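Local coordinates for ferric uptake regulation protein (Pseudomonas aeruginosa, PDB 1MZB), which probably acts as a metal-dependent, dimeric DNA-binding regulator that controls iron-uptake genes and so keeps cellular iron in balance, at residues K110-I115 / F121-H126; V21-M26 / T61-A66. All coordinates share one frame; numbering follows the deposited sequence.

Following the chain from its N terminus, contact 2 comes first: helix 18-28 meets helix 53-66, closing a loop of 34 residues that contains helix 37-46 and so shaping the helical part of the probable winged-helix DNA-binding domain. The chain then runs through strands 69-72 and 80-83 into the mixed sheet of the C-terminal half. There contact 1 closes a much shorter loop of five residues, folding the segment after helix 106-117 back against that helix beside a zinc ion. The two contacts neither nest nor cross. They lie in series on opposite sides of the chain's centre, the centres of contact 1 and contact 2 being about 27 Å apart.

Contact 1 (K110-I115 / F121-H126); sequences KRQKEI and FELVDH. With ZN (zinc ion), chain B.
The amide of Gln-112 reaches over one face of the His-126 imidazole, its NE2 standing 3.5 Å above the ring plane and over the ring centre. Amide and ring planes are 70° apart, so the nitrogen end of the amide meets the face and the two groups do not lie flat on one another. The same amide turns its OE1 to water 1, which donates a hydrogen bond to it at 2.7 Å. This water is bound to zinc at 2.3 Å, and His-126 NE2 binds the same ion at 2.2 Å. Gln-112 is thus a second-shell residue that touches two first-shell ligands at once, and the metal probably polarises the water and strengthens its bond to OE1. His-88, Asp-90 and Glu-109 complete the site. Glu-109 lies about one turn before Gln-112 on helix 106-117, so the site joins this helix of the C-terminal domain, the dimerisation domain in Fur proteins, to the loop that leads into strand 129-132. Nearer the helix backbone than the amide, at the CB end of Gln-112, Leu-123 sets its CD2 methyl 4.1 Å from Gln-112 CB and 4.3 Å from Lys-113 CG. Its CG lies anti to the backbone N (chi1 -172°), which carries the methyl across to these two aliphatic stems. Farther round the helix, Arg-111 NH1 makes a salt bridge to Glu-114 OE1 at 3.0 Å, meeting it from above the carboxylate plane (68° out of it). Lys-110 forms salt bridges with Glu-8 and Asp-85 of the second subunit, and Lys-113 packs on Val-4 of the second subunit.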
loop_
_atom_site.group_PDB
_atom_site.type_symbol
_atom_site.label_atom_id
_atom_site.label_comp_id
_atom_site.label_asym_id
_atom_site.label_seq_id
_atom_site.Cartn_x
_atom_site.Cartn_y
_atom_site.Cartn_z
ATOM N N LYS A 110 1.638 12.492 -5.259
ATOM C CA LYS A 110 1.019 13.361 -6.245
ATOM C C LYS A 110 2.003 14.451 -6.673
ATOM O O LYS A 110 2.030 14.829 -7.845
ATOM C CB LYS A 110 -0.296 13.940 -5.699
ATOM C CG LYS A 110 -1.496 12.948 -5.800
ATOM C CD LYS A 110 -2.659 13.403 -4.886
ATOM C CE LYS A 110 -4.053 12.962 -5.336
ATOM N NZ LYS A 110 -4.437 11.533 -5.148
ATOM N N ARG A 111 2.835 14.920 -5.745
ATOM C CA ARG A 111 3.822 15.953 -6.093
ATOM C C ARG A 111 4.850 15.398 -7.102
ATOM O O ARG A 111 5.282 16.119 -8.010
ATOM C CB ARG A 111 4.522 16.470 -4.843
ATOM C CG ARG A 111 5.571 17.535 -5.138
ATOM C CD ARG A 111 4.891 18.837 -5.606
ATOM N NE ARG A 111 5.865 19.900 -5.821
ATOM C CZ ARG A 111 5.569 21.088 -6.319
ATOM N NH1 ARG A 111 4.309 21.385 -6.658
ATOM N NH2 ARG A 111 6.539 21.979 -6.480
ATOM N N GLN A 112 5.275 14.142 -6.917
ATOM C CA GLN A 112 6.197 13.496 -7.863
ATOM C C GLN A 112 5.573 13.472 -9.262
ATOM O O GLN A 112 6.244 13.766 -10.247
ATOM C CB GLN A 112 6.502 12.055 -7.443
ATOM C CG GLN A 112 7.360 12.012 -6.204
ATOM C CD GLN A 112 7.552 10.623 -5.632
ATOM O OE1 GLN A 112 8.356 10.446 -4.728
ATOM N NE2 GLN A 112 6.810 9.637 -6.140
ATOM N N LYS A 113 4.297 13.101 -9.345
ATOM C CA LYS A 113 3.598 13.068 -10.645
ATOM C C LYS A 113 3.520 14.460 -11.271
ATOM O O LYS A 113 3.694 14.622 -12.485
ATOM C CB LYS A 113 2.166 12.542 -10.476
ATOM C CG LYS A 113 2.069 11.040 -10.267
ATOM C CD LYS A 113 0.646 10.649 -9.962
ATOM C CE LYS A 113 0.521 9.195 -9.524
ATOM N NZ LYS A 113 -0.846 9.000 -8.915
ATOM N N GLU A 114 3.255 15.461 -10.444
ATOM C CA GLU A 114 3.130 16.834 -10.924
ATOM C C GLU A 114 4.451 17.345 -11.504
ATOM O O GLU A 114 4.465 17.953 -12.573
ATOM C CB GLU A 114 2.638 17.745 -9.785
ATOM C CG GLU A 114 2.477 19.230 -10.159
ATOM C CD GLU A 114 1.880 20.083 -9.026
ATOM O OE1 GLU A 114 2.058 19.734 -7.825
ATOM O OE2 GLU A 114 1.246 21.118 -9.341
ATOM N N ILE A 115 5.540 17.075 -10.788
ATOM C CA ILE A 115 6.908 17.476 -11.157
ATOM C C ILE A 115 7.271 16.898 -12.522
ATOM O O ILE A 115 7.794 17.586 -13.390
ATOM C CB ILE A 115 7.948 16.903 -10.158
ATOM C CG1 ILE A 115 7.974 17.722 -8.873
ATOM C CG2 ILE A 115 9.350 16.891 -10.785
ATOM C CD1 ILE A 115 8.921 17.146 -7.852
ATOM N N PHE A 121 6.993 14.412 -19.012
ATOM C CA PHE A 121 7.269 12.993 -18.813
ATOM C C PHE A 121 6.123 12.254 -18.158
ATOM O O PHE A 121 5.174 12.858 -17.671
ATOM C CB PHE A 121 8.491 12.799 -17.904
ATOM C CG PHE A 121 9.784 13.229 -18.510
ATOM C CD1 PHE A 121 10.345 12.517 -19.565
ATOM C CD2 PHE A 121 10.455 14.331 -18.014
ATOM C CE1 PHE A 121 11.558 12.905 -20.108
ATOM C CE2 PHE A 121 11.663 14.725 -18.549
ATOM C CZ PHE A 121 12.216 14.013 -19.597
ATOM N N GLU A 122 6.258 10.938 -18.119
ATOM C CA GLU A 122 5.305 10.053 -17.480
ATOM C C GLU A 122 6.148 9.344 -16.422
ATOM O O GLU A 122 7.283 8.981 -16.696
ATOM C CB GLU A 122 4.807 9.022 -18.474
ATOM C CG GLU A 122 3.547 8.323 -18.057
ATOM C CD GLU A 122 2.964 7.500 -19.199
ATOM O OE1 GLU A 122 2.812 8.055 -20.316
ATOM O OE2 GLU A 122 2.662 6.301 -18.975
ATOM N N LEU A 123 5.605 9.147 -15.226
ATOM C CA LEU A 123 6.367 8.473 -14.195
ATOM C C LEU A 123 6.249 6.952 -14.341
ATOM O O LEU A 123 5.159 6.365 -14.238
ATOM C CB LEU A 123 5.896 8.961 -12.815
ATOM C CG LEU A 123 6.662 8.552 -11.563
ATOM C CD1 LEU A 123 8.142 8.956 -11.638
ATOM C CD2 LEU A 123 5.989 9.243 -10.378
ATOM N N VAL A 124 7.377 6.311 -14.623
ATOM C CA VAL A 124 7.457 4.859 -14.802
ATOM C C VAL A 124 7.630 4.084 -13.488
ATOM O O VAL A 124 7.009 3.029 -13.256
ATOM C CB VAL A 124 8.668 4.533 -15.742
ATOM C CG1 VAL A 124 8.848 3.047 -15.919
ATOM C CG2 VAL A 124 8.469 5.228 -17.072
ATOM N N ASP A 125 8.469 4.613 -12.609
ATOM C CA ASP A 125 8.751 3.933 -11.355
ATOM C C ASP A 125 9.485 4.968 -10.517
ATOM O O ASP A 125 9.801 6.053 -11.002
ATOM C CB ASP A 125 9.669 2.751 -11.661
ATOM C CG ASP A 125 9.832 1.787 -10.497
ATOM O OD1 ASP A 125 9.124 1.907 -9.476
ATOM O OD2 ASP A 125 10.695 0.885 -10.628
ATOM N N HIS A 126 9.745 4.647 -9.259
ATOM C CA HIS A 126 10.484 5.553 -8.411
ATOM C C HIS A 126 10.937 4.845 -7.164
ATOM O O HIS A 126 10.403 3.775 -6.772
ATOM C CB HIS A 126 9.663 6.779 -8.002
ATOM C CG HIS A 126 8.505 6.469 -7.102
ATOM N ND1 HIS A 126 7.310 6.051 -7.607
ATOM C CD2 HIS A 126 8.419 6.545 -5.751
ATOM C CE1 HIS A 126 6.515 5.879 -6.568
ATOM N NE2 HIS A 126 7.136 6.165 -5.421
HETATM ZN ZN ZN B . 6.429 6.405 -3.393
HETATM O O HOH W 1 7.675 8.329 -3.264
#

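Contact 2 (V21-M26 / T61-A66); sequences VKILQM and TQFEAA
Met-26 N donates to Lys-22 O at 2.9 Å, a backbone bond of the helical turn that offers Ile-23 and Leu-24 to the ring of Phe-63 on helix 53-66. Gln-25 N is bonded to Val-21 O in the same way, at 3.0 Å. Across the contact everything is van der Waals packing, and one ring carbon does the touching. Phe-63 CE2 lies 4.0 Å from Ile-23 CG2 and 3.9 Å from Leu-24 CD1, so that this one carbon touches both side chains. The backbone N of Leu-24 lies at the ring's edge, near its plane, 3.9 Å from Phe-63 CE2. In Phe-63, CG sits beside the backbone N and anti to the carbonyl carbon (chi1 -75°), and chi2 of 1° puts CA nearly in the ring plane, which carries CE2 out to Ile-23 and Leu-24. Leu-24 brings CD1 up to the same carbon with CG anti to its backbone nitrogen (chi1 -168°). All three side chains are buried in the helical core of what is probably the winged-helix DNA-binding domain, in which helix 53-66 would be the recognition helix. Leu-9 of helix 4-11 and Leu-14 also pack on Phe-63, while Ile-23 rests on Leu-44 of helix 37-46. Arg-20 NE, just before segment 21-26, is hydrogen-bonded to Gln-62 OE1, a second tie between the two helices. Past the ring, Phe-63 touches Val-69 and is joined to it by backbone hydrogen bonding, which links helix 53-66 to strand 69-72, probably the first strand of the wing.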
loop_
_atom_site.group_PDB
_atom_site.type_symbol
_atom_site.label_atom_id
_atom_site.label_comp_id
_atom_site.label_asym_id
_atom_site.label_seq_id
_atom_site.Cartn_x
_atom_site.Cartn_y
_atom_site.Cartn_z
ATOM N N VAL A 21 7.582 -21.784 -7.530
ATOM C CA VAL A 21 6.351 -21.704 -6.767
ATOM C C VAL A 21 6.574 -21.640 -5.258
ATOM O O VAL A 21 5.959 -20.817 -4.557
ATOM C CB VAL A 21 5.418 -22.904 -7.106
ATOM C CG1 VAL A 21 4.282 -22.981 -6.087
ATOM C CG2 VAL A 21 4.877 -22.730 -8.504
ATOM N N LYS A 22 7.466 -22.478 -4.737
ATOM C CA LYS A 22 7.712 -22.462 -3.311
ATOM C C LYS A 22 8.297 -21.124 -2.813
ATOM O O LYS A 22 7.927 -20.631 -1.751
ATOM C CB LYS A 22 8.610 -23.635 -2.920
ATOM C CG LYS A 22 7.830 -24.961 -2.859
ATOM C CD LYS A 22 8.702 -26.155 -2.498
ATOM C CE LYS A 22 7.828 -27.428 -2.386
ATOM N NZ LYS A 22 6.549 -27.117 -1.665
ATOM N N ILE A 23 9.197 -20.538 -3.590
ATOM C CA ILE A 23 9.797 -19.265 -3.176
ATOM C C ILE A 23 8.767 -18.129 -3.196
ATOM O O ILE A 23 8.708 -17.296 -2.281
ATOM C CB ILE A 23 11.027 -18.973 -4.059
ATOM C CG1 ILE A 23 12.094 -20.032 -3.743
ATOM C CG2 ILE A 23 11.517 -17.526 -3.821
ATOM C CD1 ILE A 23 13.279 -20.087 -4.693
ATOM N N LEU A 24 7.929 -18.100 -4.222
ATOM C CA LEU A 24 6.897 -17.090 -4.276
ATOM C C LEU A 24 5.926 -17.246 -3.082
ATOM O O LEU A 24 5.439 -16.261 -2.536
ATOM C CB LEU A 24 6.144 -17.201 -5.604
ATOM C CG LEU A 24 5.224 -16.029 -5.943
ATOM C CD1 LEU A 24 6.037 -14.752 -6.076
ATOM C CD2 LEU A 24 4.481 -16.334 -7.258
ATOM N N GLN A 25 5.660 -18.479 -2.657
ATOM C CA GLN A 25 4.753 -18.703 -1.532
ATOM C C GLN A 25 5.420 -18.236 -0.254
ATOM O O GLN A 25 4.766 -17.673 0.631
ATOM C CB GLN A 25 4.377 -20.192 -1.423
ATOM C CG GLN A 25 3.463 -20.670 -2.541
ATOM C CD GLN A 25 3.291 -22.185 -2.543
ATOM O OE1 GLN A 25 4.107 -22.911 -1.974
ATOM N NE2 GLN A 25 2.236 -22.668 -3.210
ATOM N N MET A 26 6.733 -18.458 -0.157
ATOM C CA MET A 26 7.453 -18.007 1.018
ATOM C C MET A 26 7.393 -16.484 1.088
ATOM O O MET A 26 7.199 -15.909 2.165
ATOM C CB MET A 26 8.908 -18.465 0.975
ATOM C CG MET A 26 9.635 -18.159 2.264
ATOM S SD MET A 26 8.682 -18.821 3.662
ATOM C CE MET A 26 8.728 -20.585 3.281
ATOM N N THR A 61 16.459 -13.501 -8.048
ATOM C CA THR A 61 16.998 -12.578 -9.065
ATOM C C THR A 61 16.151 -12.671 -10.357
ATOM O O THR A 61 15.918 -11.667 -11.042
ATOM C CB THR A 61 18.484 -12.864 -9.363
ATOM O OG1 THR A 61 19.250 -12.550 -8.175
ATOM C CG2 THR A 61 18.991 -11.968 -10.502
ATOM N N GLN A 62 15.643 -13.866 -10.628
ATOM C CA GLN A 62 14.764 -14.079 -11.803
ATOM C C GLN A 62 13.486 -13.273 -11.557
ATOM O O GLN A 62 12.995 -12.581 -12.464
ATOM C CB GLN A 62 14.444 -15.578 -11.976
ATOM C CG GLN A 62 15.661 -16.482 -12.252
ATOM C CD GLN A 62 15.330 -17.939 -12.573
ATOM O OE1 GLN A 62 14.513 -18.583 -11.894
ATOM N NE2 GLN A 62 15.980 -18.476 -13.621
ATOM N N PHE A 63 12.955 -13.348 -10.328
ATOM C CA PHE A 63 11.734 -12.623 -9.961
ATOM C C PHE A 63 11.929 -11.122 -10.033
ATOM O O PHE A 63 11.036 -10.377 -10.417
ATOM C CB PHE A 63 11.288 -12.974 -8.530
ATOM C CG PHE A 63 10.658 -14.322 -8.397
ATOM C CD1 PHE A 63 10.536 -15.163 -9.493
ATOM C CD2 PHE A 63 10.210 -14.758 -7.166
ATOM C CE1 PHE A 63 9.968 -16.419 -9.356
ATOM C CE2 PHE A 63 9.641 -16.029 -7.023
ATOM C CZ PHE A 63 9.525 -16.852 -8.116
ATOM N N GLU A 64 13.119 -10.670 -9.652
ATOM C CA GLU A 64 13.401 -9.256 -9.660
ATOM C C GLU A 64 13.428 -8.692 -11.086
ATOM O O GLU A 64 12.852 -7.640 -11.366
ATOM C CB GLU A 64 14.747 -9.015 -8.987
ATOM C CG GLU A 64 15.118 -7.570 -8.907
ATOM C CD GLU A 64 16.511 -7.361 -9.434
ATOM O OE1 GLU A 64 17.480 -7.622 -8.674
ATOM O OE2 GLU A 64 16.631 -6.979 -10.632
ATOM N N ALA A 65 14.128 -9.386 -11.956
ATOM C CA ALA A 65 14.261 -8.962 -13.351
ATOM C C ALA A 65 12.902 -8.926 -14.041
ATOM O O ALA A 65 12.630 -8.048 -14.878
ATOM C CB ALA A 65 15.177 -9.904 -14.071
ATOM N N ALA A 66 12.065 -9.886 -13.674
ATOM C CA ALA A 66 10.723 -10.029 -14.218
ATOM C C ALA A 66 9.745 -9.009 -13.676
ATOM O O ALA A 66 8.678 -8.798 -14.259
ATOM C CB ALA A 66 10.212 -11.453 -13.937
#